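Local atomic coordinates of immunoreactive 84kD antigen PG93 (Porphyromonas gingivalis, PDB entry 5M11), a protein that serves as an essential surface component of the bacterial type IX secretion system, and carries bound calcium and zinc ions. Residues S669-V674 with V741-S746; C698-T703 with Y737-Y742; T690-Q695 with T717-W722; V595-H600 with T663-A668. All blocks are in the same frame, centred on the assembly; numbering follows the deposited sequence.

Contact 1. Residues S669-V674 with V741-S746; sequences SELDGV and VYDPVS. With CA (calcium ion), chain K.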
# COMPACT_ATOMS: atom_id res chain seq x y z
N SER A 669 5.82 -25.32 20.98
CA SER A 669 6.37 -24.06 21.52
C SER A 669 5.40 -22.86 21.35
O SER A 669 5.82 -21.71 21.51
CB SER A 669 7.73 -23.75 20.89
OG SER A 669 8.69 -24.73 21.26
N GLU A 670 4.10 -23.13 21.08
CA GLU A 670 3.08 -22.11 20.85
C GLU A 670 2.86 -21.20 22.09
O GLU A 670 2.63 -20.00 21.93
CB GLU A 670 1.75 -22.71 20.35
CG GLU A 670 1.05 -23.70 21.27
CD GLU A 670 -0.42 -23.87 20.95
OE1 GLU A 670 -1.21 -22.95 21.27
OE2 GLU A 670 -0.79 -24.93 20.38
N LEU A 671 2.98 -21.75 23.31
CA LEU A 671 2.83 -20.96 24.52
C LEU A 671 4.17 -20.69 25.20
O LEU A 671 4.21 -19.97 26.19
CB LEU A 671 1.85 -21.61 25.50
CG LEU A 671 0.36 -21.59 25.13
CD1 LEU A 671 -0.47 -22.20 26.23
CD2 LEU A 671 -0.15 -20.18 24.85
N ASP A 672 5.26 -21.22 24.62
CA ASP A 672 6.62 -21.04 25.14
C ASP A 672 7.07 -19.57 25.11
O ASP A 672 8.07 -19.22 25.74
CB ASP A 672 7.62 -21.91 24.35
CG ASP A 672 7.65 -23.40 24.68
OD1 ASP A 672 8.58 -24.09 24.21
OD2 ASP A 672 6.70 -23.88 25.36
N GLY A 673 6.32 -18.73 24.40
CA GLY A 673 6.62 -17.31 24.27
C GLY A 673 5.81 -16.34 25.11
O GLY A 673 5.88 -15.13 24.87
N VAL A 674 5.04 -16.82 26.10
CA VAL A 674 4.23 -15.90 26.91
C VAL A 674 5.16 -15.13 27.89
O VAL A 674 6.13 -15.71 28.37
CB VAL A 674 3.03 -16.61 27.64
CG1 VAL A 674 2.19 -15.63 28.43
CG2 VAL A 674 2.15 -17.36 26.64
N VAL A 741 -2.11 -19.61 31.67
CA VAL A 741 -2.56 -19.62 30.28
C VAL A 741 -2.88 -21.04 29.86
O VAL A 741 -2.00 -21.88 29.82
CB VAL A 741 -1.56 -18.95 29.29
CG1 VAL A 741 -2.13 -18.92 27.88
CG2 VAL A 741 -1.16 -17.55 29.75
N TYR A 742 -4.14 -21.28 29.50
CA TYR A 742 -4.56 -22.59 29.02
C TYR A 742 -5.22 -22.48 27.64
O TYR A 742 -6.16 -21.70 27.47
CB TYR A 742 -5.52 -23.27 30.02
CG TYR A 742 -6.07 -24.59 29.54
CD1 TYR A 742 -5.29 -25.75 29.56
CD2 TYR A 742 -7.37 -24.69 29.06
CE1 TYR A 742 -5.80 -26.97 29.13
CE2 TYR A 742 -7.89 -25.91 28.62
CZ TYR A 742 -7.09 -27.05 28.65
OH TYR A 742 -7.60 -28.25 28.22
N ASP A 743 -4.73 -23.27 26.68
CA ASP A 743 -5.37 -23.29 25.37
C ASP A 743 -6.27 -24.54 25.31
O ASP A 743 -5.79 -25.65 25.56
CB ASP A 743 -4.37 -23.17 24.19
CG ASP A 743 -3.61 -24.40 23.73
OD1 ASP A 743 -3.06 -25.11 24.60
OD2 ASP A 743 -3.47 -24.58 22.51
N PRO A 744 -7.59 -24.35 25.11
CA PRO A 744 -8.51 -25.52 25.11
C PRO A 744 -8.23 -26.53 23.99
O PRO A 744 -8.46 -27.72 24.18
CB PRO A 744 -9.91 -24.90 24.98
CG PRO A 744 -9.70 -23.50 24.52
CD PRO A 744 -8.31 -23.08 24.86
N VAL A 745 -7.70 -26.03 22.85
CA VAL A 745 -7.37 -26.75 21.61
C VAL A 745 -6.24 -27.81 21.77
O VAL A 745 -6.44 -28.95 21.33
CB VAL A 745 -7.03 -25.77 20.46
CG1 VAL A 745 -8.28 -25.43 19.66
CG2 VAL A 745 -6.36 -24.49 20.98
N SER A 746 -5.08 -27.44 22.38
CA SER A 746 -3.94 -28.36 22.57
C SER A 746 -3.97 -29.09 23.93
O SER A 746 -3.25 -30.09 24.09
CB SER A 746 -2.61 -27.61 22.42
OG SER A 746 -1.54 -28.19 23.15
CA CA K . -2.96 -23.95 19.97

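Contact 2. Residues C698-T703 with Y737-Y742; sequences CSVKIT and YAVAVY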
# COMPACT_ATOMS: atom_id res chain seq x y z
N CYS A 698 -7.08 -18.38 24.08
CA CYS A 698 -6.50 -18.90 25.30
C CYS A 698 -7.22 -18.37 26.52
O CYS A 698 -7.62 -17.20 26.55
CB CYS A 698 -5.02 -18.55 25.37
SG CYS A 698 -3.92 -19.77 24.60
N SER A 699 -7.30 -19.20 27.56
CA SER A 699 -7.80 -18.77 28.85
C SER A 699 -6.63 -18.12 29.57
O SER A 699 -5.53 -18.68 29.56
CB SER A 699 -8.36 -19.96 29.63
OG SER A 699 -8.70 -19.56 30.95
N VAL A 700 -6.82 -16.92 30.13
CA VAL A 700 -5.76 -16.20 30.84
C VAL A 700 -6.35 -15.79 32.18
O VAL A 700 -7.33 -15.04 32.20
CB VAL A 700 -5.17 -15.00 30.02
CG1 VAL A 700 -4.12 -14.23 30.83
CG2 VAL A 700 -4.57 -15.47 28.70
N LYS A 701 -5.78 -16.31 33.29
CA LYS A 701 -6.25 -15.99 34.66
C LYS A 701 -5.09 -15.59 35.58
O LYS A 701 -4.04 -16.25 35.59
CB LYS A 701 -7.11 -17.12 35.27
CG LYS A 701 -6.38 -18.43 35.60
CD LYS A 701 -7.33 -19.57 35.94
CE LYS A 701 -7.54 -20.53 34.80
NZ LYS A 701 -8.34 -19.92 33.71
N ILE A 702 -5.27 -14.49 36.32
CA ILE A 702 -4.28 -13.93 37.24
C ILE A 702 -4.66 -14.28 38.68
O ILE A 702 -5.78 -14.00 39.10
CB ILE A 702 -4.10 -12.40 37.02
CG1 ILE A 702 -3.79 -12.08 35.53
CG2 ILE A 702 -3.00 -11.83 37.94
CD1 ILE A 702 -4.07 -10.68 35.08
N THR A 703 -3.73 -14.91 39.41
CA THR A 703 -3.93 -15.30 40.81
C THR A 703 -2.82 -14.82 41.73
O THR A 703 -1.67 -14.65 41.28
CB THR A 703 -4.02 -16.83 40.98
OG1 THR A 703 -2.76 -17.43 40.68
CG2 THR A 703 -5.14 -17.46 40.18
N TYR A 737 2.55 -12.39 41.60
CA TYR A 737 1.28 -12.75 40.99
C TYR A 737 1.56 -13.74 39.87
O TYR A 737 2.72 -13.88 39.45
CB TYR A 737 0.52 -11.48 40.51
CG TYR A 737 0.12 -10.61 41.68
CD1 TYR A 737 -1.10 -10.78 42.33
CD2 TYR A 737 1.01 -9.66 42.21
CE1 TYR A 737 -1.44 -10.03 43.44
CE2 TYR A 737 0.68 -8.92 43.34
CZ TYR A 737 -0.55 -9.11 43.95
OH TYR A 737 -0.91 -8.38 45.06
N ALA A 738 0.53 -14.50 39.45
CA ALA A 738 0.72 -15.53 38.45
C ALA A 738 -0.32 -15.46 37.37
O ALA A 738 -1.49 -15.16 37.62
CB ALA A 738 0.68 -16.90 39.10
N VAL A 739 0.13 -15.75 36.15
CA VAL A 739 -0.64 -15.77 34.93
C VAL A 739 -0.70 -17.22 34.44
O VAL A 739 0.34 -17.81 34.08
CB VAL A 739 -0.01 -14.81 33.89
CG1 VAL A 739 -0.83 -14.74 32.61
CG2 VAL A 739 0.18 -13.42 34.48
N ALA A 740 -1.90 -17.81 34.50
CA ALA A 740 -2.15 -19.17 34.04
C ALA A 740 -2.81 -19.10 32.69
O ALA A 740 -3.90 -18.52 32.55
CB ALA A 740 -3.00 -19.92 35.03
N VAL A 741 -2.11 -19.61 31.67
CA VAL A 741 -2.56 -19.62 30.28
C VAL A 741 -2.88 -21.04 29.86
O VAL A 741 -2.00 -21.88 29.82
CB VAL A 741 -1.56 -18.95 29.29
CG1 VAL A 741 -2.13 -18.92 27.88
CG2 VAL A 741 -1.16 -17.55 29.75
N TYR A 742 -4.14 -21.28 29.50
CA TYR A 742 -4.56 -22.59 29.02
C TYR A 742 -5.22 -22.48 27.64
O TYR A 742 -6.16 -21.70 27.47
CB TYR A 742 -5.52 -23.27 30.02
CG TYR A 742 -6.07 -24.59 29.54
CD1 TYR A 742 -5.29 -25.75 29.56
CD2 TYR A 742 -7.37 -24.69 29.06
CE1 TYR A 742 -5.80 -26.97 29.13
CE2 TYR A 742 -7.89 -25.91 28.62
CZ TYR A 742 -7.09 -27.05 28.65
OH TYR A 742 -7.60 -28.25 28.22

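Contact 3. Residues T690-Q695 with T717-W722; sequences TIAGLQ and TTEVKW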
# COMPACT_ATOMS: atom_id res chain seq x y z
N THR A 690 1.05 -5.89 30.73
CA THR A 690 0.65 -6.46 29.44
C THR A 690 1.14 -7.90 29.33
O THR A 690 2.35 -8.16 29.44
CB THR A 690 1.18 -5.60 28.27
OG1 THR A 690 0.70 -4.27 28.44
CG2 THR A 690 0.77 -6.15 26.88
N ILE A 691 0.19 -8.85 29.13
CA ILE A 691 0.49 -10.26 28.86
C ILE A 691 0.71 -10.33 27.39
O ILE A 691 -0.16 -9.88 26.64
CB ILE A 691 -0.59 -11.29 29.35
CG1 ILE A 691 -1.05 -11.06 30.83
CG2 ILE A 691 -0.11 -12.74 29.13
CD1 ILE A 691 0.02 -10.92 31.87
N ALA A 692 1.87 -10.80 26.95
CA ALA A 692 2.18 -10.87 25.53
C ALA A 692 2.71 -12.26 25.14
O ALA A 692 2.90 -13.11 26.02
CB ALA A 692 3.16 -9.78 25.16
N GLY A 693 2.87 -12.49 23.83
CA GLY A 693 3.30 -13.76 23.27
C GLY A 693 2.25 -14.86 23.36
O GLY A 693 2.57 -16.04 23.22
N LEU A 694 0.97 -14.48 23.59
CA LEU A 694 -0.15 -15.40 23.71
C LEU A 694 -0.62 -15.92 22.36
O LEU A 694 -0.05 -15.59 21.32
CB LEU A 694 -1.34 -14.69 24.39
CG LEU A 694 -1.22 -14.29 25.85
CD1 LEU A 694 -2.32 -13.39 26.20
CD2 LEU A 694 -1.31 -15.47 26.74
N GLN A 695 -1.70 -16.73 22.40
CA GLN A 695 -2.39 -17.31 21.24
C GLN A 695 -3.86 -16.98 21.41
O GLN A 695 -4.36 -17.13 22.50
CB GLN A 695 -2.14 -18.83 21.17
CG GLN A 695 -2.26 -19.45 19.78
CD GLN A 695 -0.99 -19.33 18.98
OE1 GLN A 695 -0.10 -20.19 19.03
NE2 GLN A 695 -0.88 -18.29 18.18
N THR A 717 -6.26 -11.23 20.69
CA THR A 717 -5.11 -11.15 19.80
C THR A 717 -3.93 -11.94 20.46
O THR A 717 -4.14 -13.02 21.01
CB THR A 717 -4.79 -9.66 19.50
OG1 THR A 717 -3.68 -9.54 18.61
CG2 THR A 717 -4.55 -8.82 20.78
N THR A 718 -2.72 -11.41 20.39
CA THR A 718 -1.46 -11.96 20.90
C THR A 718 -1.21 -11.37 22.28
O THR A 718 -0.38 -11.88 23.04
CB THR A 718 -0.31 -11.67 19.90
OG1 THR A 718 -0.73 -10.75 18.86
CG2 THR A 718 0.21 -12.94 19.24
N GLU A 719 -1.98 -10.32 22.63
CA GLU A 719 -1.87 -9.61 23.89
C GLU A 719 -3.19 -9.57 24.68
O GLU A 719 -4.29 -9.61 24.11
CB GLU A 719 -1.39 -8.17 23.65
CG GLU A 719 0.10 -8.01 23.40
CD GLU A 719 0.57 -6.68 22.83
OE1 GLU A 719 -0.19 -5.69 22.92
OE2 GLU A 719 1.72 -6.63 22.33
N VAL A 720 -3.04 -9.47 26.00
CA VAL A 720 -4.07 -9.30 27.04
C VAL A 720 -3.49 -8.24 28.01
O VAL A 720 -2.29 -8.26 28.27
CB VAL A 720 -4.46 -10.66 27.72
CG1 VAL A 720 -5.15 -10.46 29.07
CG2 VAL A 720 -5.33 -11.52 26.81
N LYS A 721 -4.30 -7.29 28.47
CA LYS A 721 -3.82 -6.26 29.39
C LYS A 721 -4.58 -6.29 30.72
O LYS A 721 -5.77 -6.64 30.76
CB LYS A 721 -3.87 -4.86 28.76
CG LYS A 721 -2.82 -4.66 27.67
CD LYS A 721 -2.75 -3.22 27.14
CE LYS A 721 -1.93 -3.12 25.86
NZ LYS A 721 -0.46 -3.01 26.11
N TRP A 722 -3.87 -5.95 31.81
CA TRP A 722 -4.42 -5.87 33.15
C TRP A 722 -4.07 -4.52 33.77
O TRP A 722 -2.90 -4.13 33.75
CB TRP A 722 -3.93 -7.04 34.03
CG TRP A 722 -4.57 -7.10 35.39
CD1 TRP A 722 -5.89 -6.96 35.69
CD2 TRP A 722 -3.91 -7.37 36.64
NE1 TRP A 722 -6.10 -7.09 37.04
CE2 TRP A 722 -4.89 -7.35 37.65
CE3 TRP A 722 -2.57 -7.64 37.00
CZ2 TRP A 722 -4.58 -7.56 39.00
CZ3 TRP A 722 -2.28 -7.88 38.34
CH2 TRP A 722 -3.27 -7.83 39.32

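Contact 4. Residues V595-H600 with T663-A668; sequences VDKLNH and TGSGSA. With ZN (zinc ion), chain E.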
# COMPACT_ATOMS: atom_id res chain seq x y z
N VAL A 595 -12.79 -14.79 7.79
CA VAL A 595 -13.27 -15.43 9.02
C VAL A 595 -12.17 -16.31 9.69
O VAL A 595 -11.58 -17.21 9.06
CB VAL A 595 -14.58 -16.24 8.77
CG1 VAL A 595 -15.06 -16.93 10.04
CG2 VAL A 595 -15.68 -15.34 8.21
N ASP A 596 -11.94 -16.03 10.99
CA ASP A 596 -11.03 -16.68 11.95
C ASP A 596 -11.28 -18.16 12.16
O ASP A 596 -12.36 -18.67 11.88
CB ASP A 596 -11.24 -16.03 13.35
CG ASP A 596 -10.16 -15.10 13.86
OD1 ASP A 596 -9.26 -14.74 13.07
OD2 ASP A 596 -10.22 -14.71 15.06
N LYS A 597 -10.30 -18.80 12.80
CA LYS A 597 -10.30 -20.17 13.31
C LYS A 597 -11.27 -20.19 14.49
O LYS A 597 -11.89 -21.22 14.79
CB LYS A 597 -8.85 -20.51 13.73
CG LYS A 597 -8.60 -21.88 14.33
CD LYS A 597 -7.13 -22.03 14.77
CE LYS A 597 -6.82 -21.46 16.14
NZ LYS A 597 -7.29 -22.33 17.25
N LEU A 598 -11.43 -19.01 15.15
CA LEU A 598 -12.33 -18.77 16.28
C LEU A 598 -13.71 -18.35 15.80
O LEU A 598 -14.57 -18.07 16.65
CB LEU A 598 -11.78 -17.70 17.22
CG LEU A 598 -10.41 -17.90 17.84
CD1 LEU A 598 -10.09 -16.77 18.78
CD2 LEU A 598 -10.29 -19.24 18.55
N ASN A 599 -13.93 -18.32 14.46
CA ASN A 599 -15.17 -17.89 13.81
C ASN A 599 -15.40 -16.35 13.99
O ASN A 599 -16.51 -15.85 13.79
CB ASN A 599 -16.38 -18.71 14.29
CG ASN A 599 -17.50 -18.88 13.30
OD1 ASN A 599 -17.35 -18.67 12.08
ND2 ASN A 599 -18.63 -19.32 13.82
N HIS A 600 -14.33 -15.62 14.35
CA HIS A 600 -14.35 -14.17 14.49
C HIS A 600 -14.17 -13.57 13.12
O HIS A 600 -13.69 -14.27 12.22
CB HIS A 600 -13.28 -13.66 15.48
CG HIS A 600 -13.52 -14.04 16.91
ND1 HIS A 600 -12.47 -14.22 17.79
CD2 HIS A 600 -14.68 -14.27 17.57
CE1 HIS A 600 -13.01 -14.54 18.95
NE2 HIS A 600 -14.35 -14.58 18.87
N THR A 663 -3.90 -16.81 15.71
CA THR A 663 -4.91 -17.74 15.23
C THR A 663 -4.17 -18.89 14.50
O THR A 663 -4.81 -19.80 13.95
CB THR A 663 -5.89 -16.88 14.41
OG1 THR A 663 -6.89 -16.42 15.31
CG2 THR A 663 -6.49 -17.54 13.15
N GLY A 664 -2.85 -18.88 14.59
CA GLY A 664 -1.99 -19.89 13.98
C GLY A 664 -2.14 -21.30 14.52
O GLY A 664 -2.44 -21.52 15.70
N SER A 665 -1.93 -22.27 13.62
CA SER A 665 -1.93 -23.70 13.91
C SER A 665 -0.47 -24.16 14.11
O SER A 665 0.01 -25.10 13.47
CB SER A 665 -2.64 -24.46 12.79
OG SER A 665 -3.99 -24.02 12.70
N GLY A 666 0.22 -23.42 14.98
CA GLY A 666 1.59 -23.67 15.39
C GLY A 666 1.50 -24.63 16.55
O GLY A 666 1.04 -24.26 17.64
N SER A 667 1.86 -25.90 16.29
CA SER A 667 1.76 -27.01 17.24
C SER A 667 2.65 -26.82 18.50
O SER A 667 2.12 -26.49 19.58
CB SER A 667 2.06 -28.34 16.55
OG SER A 667 3.35 -28.37 15.98
N ALA A 668 3.98 -27.05 18.37
CA ALA A 668 4.96 -27.00 19.46
C ALA A 668 5.51 -25.60 19.69
O ALA A 668 5.66 -24.81 18.76
CB ALA A 668 6.10 -27.97 19.18
ZN ZN E . -15.87 -14.98 20.37
O HOH W 1 -15.28 -13.26 21.97

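Contact 1. Residues S669-V674 with V741-S746
A calcium ion joins the loop 669-674 to the end of strand 735-742 and the turn after it, at the margin of the C-terminal beta-sandwich. No hydrogen bond crosses between the segments, so metal coordination and a small apolar patch do the joining. Glu670 folds its CG between backbone N and carbonyl carbon (chi1 61°) and then extends, bringing both carboxylate oxygens to the ion: OE1 and OE2 each stand 2.4 Å from the calcium. Asp743 arrives tip to tip from the other segment and binds with one oxygen, OD2 lying 2.7 Å from the calcium. The two carboxylate planes are turned 68° apart. Two weak bonds steady Asp743, from Ser746 N to OD2 and from Lys748 N to OD1.

The tightly packed part lies beside the metal site, toward strand 735-742, where Leu671 crosses Val741 obliquely, its CD2 3.8 Å from Val741 CG1, while Val674 CG1 meets Val741 CG2 end to end at 4.1 Å. All three side chains are buried. The opposite character appears at Ser746, exposed and grazing the site with CB 3.8 Å from Glu670 OE2, and at Ser669, whose OG bonds Asp672 OD1 from above the carboxylate plane, both residues being exposed. Glu670 OE1 and Asp743 OD2 are brought together as ligands of one ion, so the junction probably depends on calcium to offset the repulsion of the two carboxylates.

Contact 2. Residues C698-T703 with Y737-Y742
Strands 699-703 and 737-742 run antiparallel, their axes 4.6 Å apart at closest approach and 162° between directions, with six backbone hydrogen bonds from Ser699 N to Tyr742 O (2.7 Å) at one end to Ala738 N to Thr703 O (2.9 Å) at the other. The hydrogen-bonded pairs are Ser699 with Tyr742, Lys701 with Ala740 and Thr703 with Ala738; between them sit the non-hydrogen-bonded pairs Val700 with Val741 and Ile702 with Val739.

These latter four put their branches on one buried face. Val700 lies side by side with both valines of the partner strand, its CG1 3.8 Å from Val739 CG1 and its CG2 4.1 Å from Val741 CG2. At the strand end, Cys698 SG rests 3.8 Å from Val741 CG1. The face of Ser699, Lys701 and Thr703 is more polar. Lys701 leaves in the crowded position (chi1 68°), laying CG 3.7 Å from Ala740 CB, then bends so that NZ bonds Gln712 OE1 on the adjoining strand and, weakly, Ser699 OG.

Strand 709-714 flanks 699-703 and strand 749-756 flanks 735-742, making this the central pair of a four-stranded sheet whose aliphatic face packs on a second sheet, the hallmark of an antiparallel beta-sandwich.

Contact 3. Residues T690-Q695 with T717-W722
This contact is the edge pairing of the three-stranded sheet of the C-terminal beta-sandwich, with strand 690-692 in the middle and strand 720-722 outermost. The strands are antiparallel, their directions 158° apart, and Ile691 and Val720 form the hydrogen-bonded pair: Ile691 N reaches Val720 O at 2.7 Å, nearly along the C=O axis, and Val720 N returns to Ile691 O at 3.0 Å. Regular pairing stops at Gly693, whose positive phi (71°) turns the chain. The next amide resumes the link, Leu694 N donating to Thr718 O at 3.0 Å in the carbonyl plane, on a lone pair.

Leu694 then carries the apolar side. Its CB sits 3.3 Å from that same Thr718 O, and CG, beside the backbone N, is still close to this oxygen at 3.8 Å. Beyond the fork the branches part. The side chains of Leu694 and Val720 cross at about a right angle, with CD1 3.6 Å from Val720 CG2; CD2 reaches across the sandwich to Val741 and Val700 of the facing sheet. Leu694 thus ties the turn to Thr718 through its amide and joins the two sheets through its two methyls, with Ile691 reaching Val739 nearby.

On the face of Thr690 and Lys721 the contact is polar. These two lie alongside each other as a non-hydrogen-bonded pair, the lysine extended until a bend at its last torsion (chi4 -83°) brings NZ back as donor to Thr690 OG1, 2.9 Å away.

Contact 4. Residues V595-H600 with T663-A668
A type I beta turn from Asp596 to Asn599, linking strands 589-595 and 601-606 of one propeller blade, meets here the linker that leaves the last propeller strand, 655-660, for the C-terminal domain. The turn has its own weak bond, Asn599 N to Asp596 O, and Asp596 N donates to His600 O (2.8 Å) where the two arms meet. No hydrogen bond crosses to the linker.

Thr663 is the residue that fills the contact. Its CG2 lies 3.8 Å from Lys597 CB, while its side chain crosses obliquely past the carboxylate of Asp596, OG1 3.7 Å from OD1, an oxygen already engaged by Trp602 NE1. Lys597 sets off extended and then bends at its last two torsions (chi3 83°, chi4 77°), so that CD and CE lie against the carbonyl of Thr663, CD 3.3 Å from Thr663 O. The bend brings the lysine side chain to about 5 Å, nearest atoms, from the calcium bound by Glu670 and Asp743.

His600, just after the turn, takes no part in the touch. Leu598 CB lies over one face of its ring, offset toward the rim. His600 NE2 binds a zinc ion at 2.2 Å; a water at 2.4 Å and one further ligand atom also hold the metal.

Contacts 2 and 3 supply the two sheets of the C-terminal sandwich. Both are partly buried and dominated by backbone hydrogen bonding: their aliphatic faces meet in the core, Val739 CG2 with Ile691 CD1 and Val700 CG2 with Leu694 CD2, while polar residues such as Lys721 are exposed. Contact 1 shares Val741 and Tyr742 with contact 2 and extends that core, but there regular pairing gives way to a calcium bridge. Contact 4 belongs to the propeller side, without any cross-segment bond; it touches contact 1 through Lys597 NZ and Val745 CG1. Contacts 1 and 4 are mostly buried where they touch, with exposed rims at Ser746 and Ser665. Chemistry thus shifts from strand pairing to metal ligation and van der Waals contact toward the domain junction.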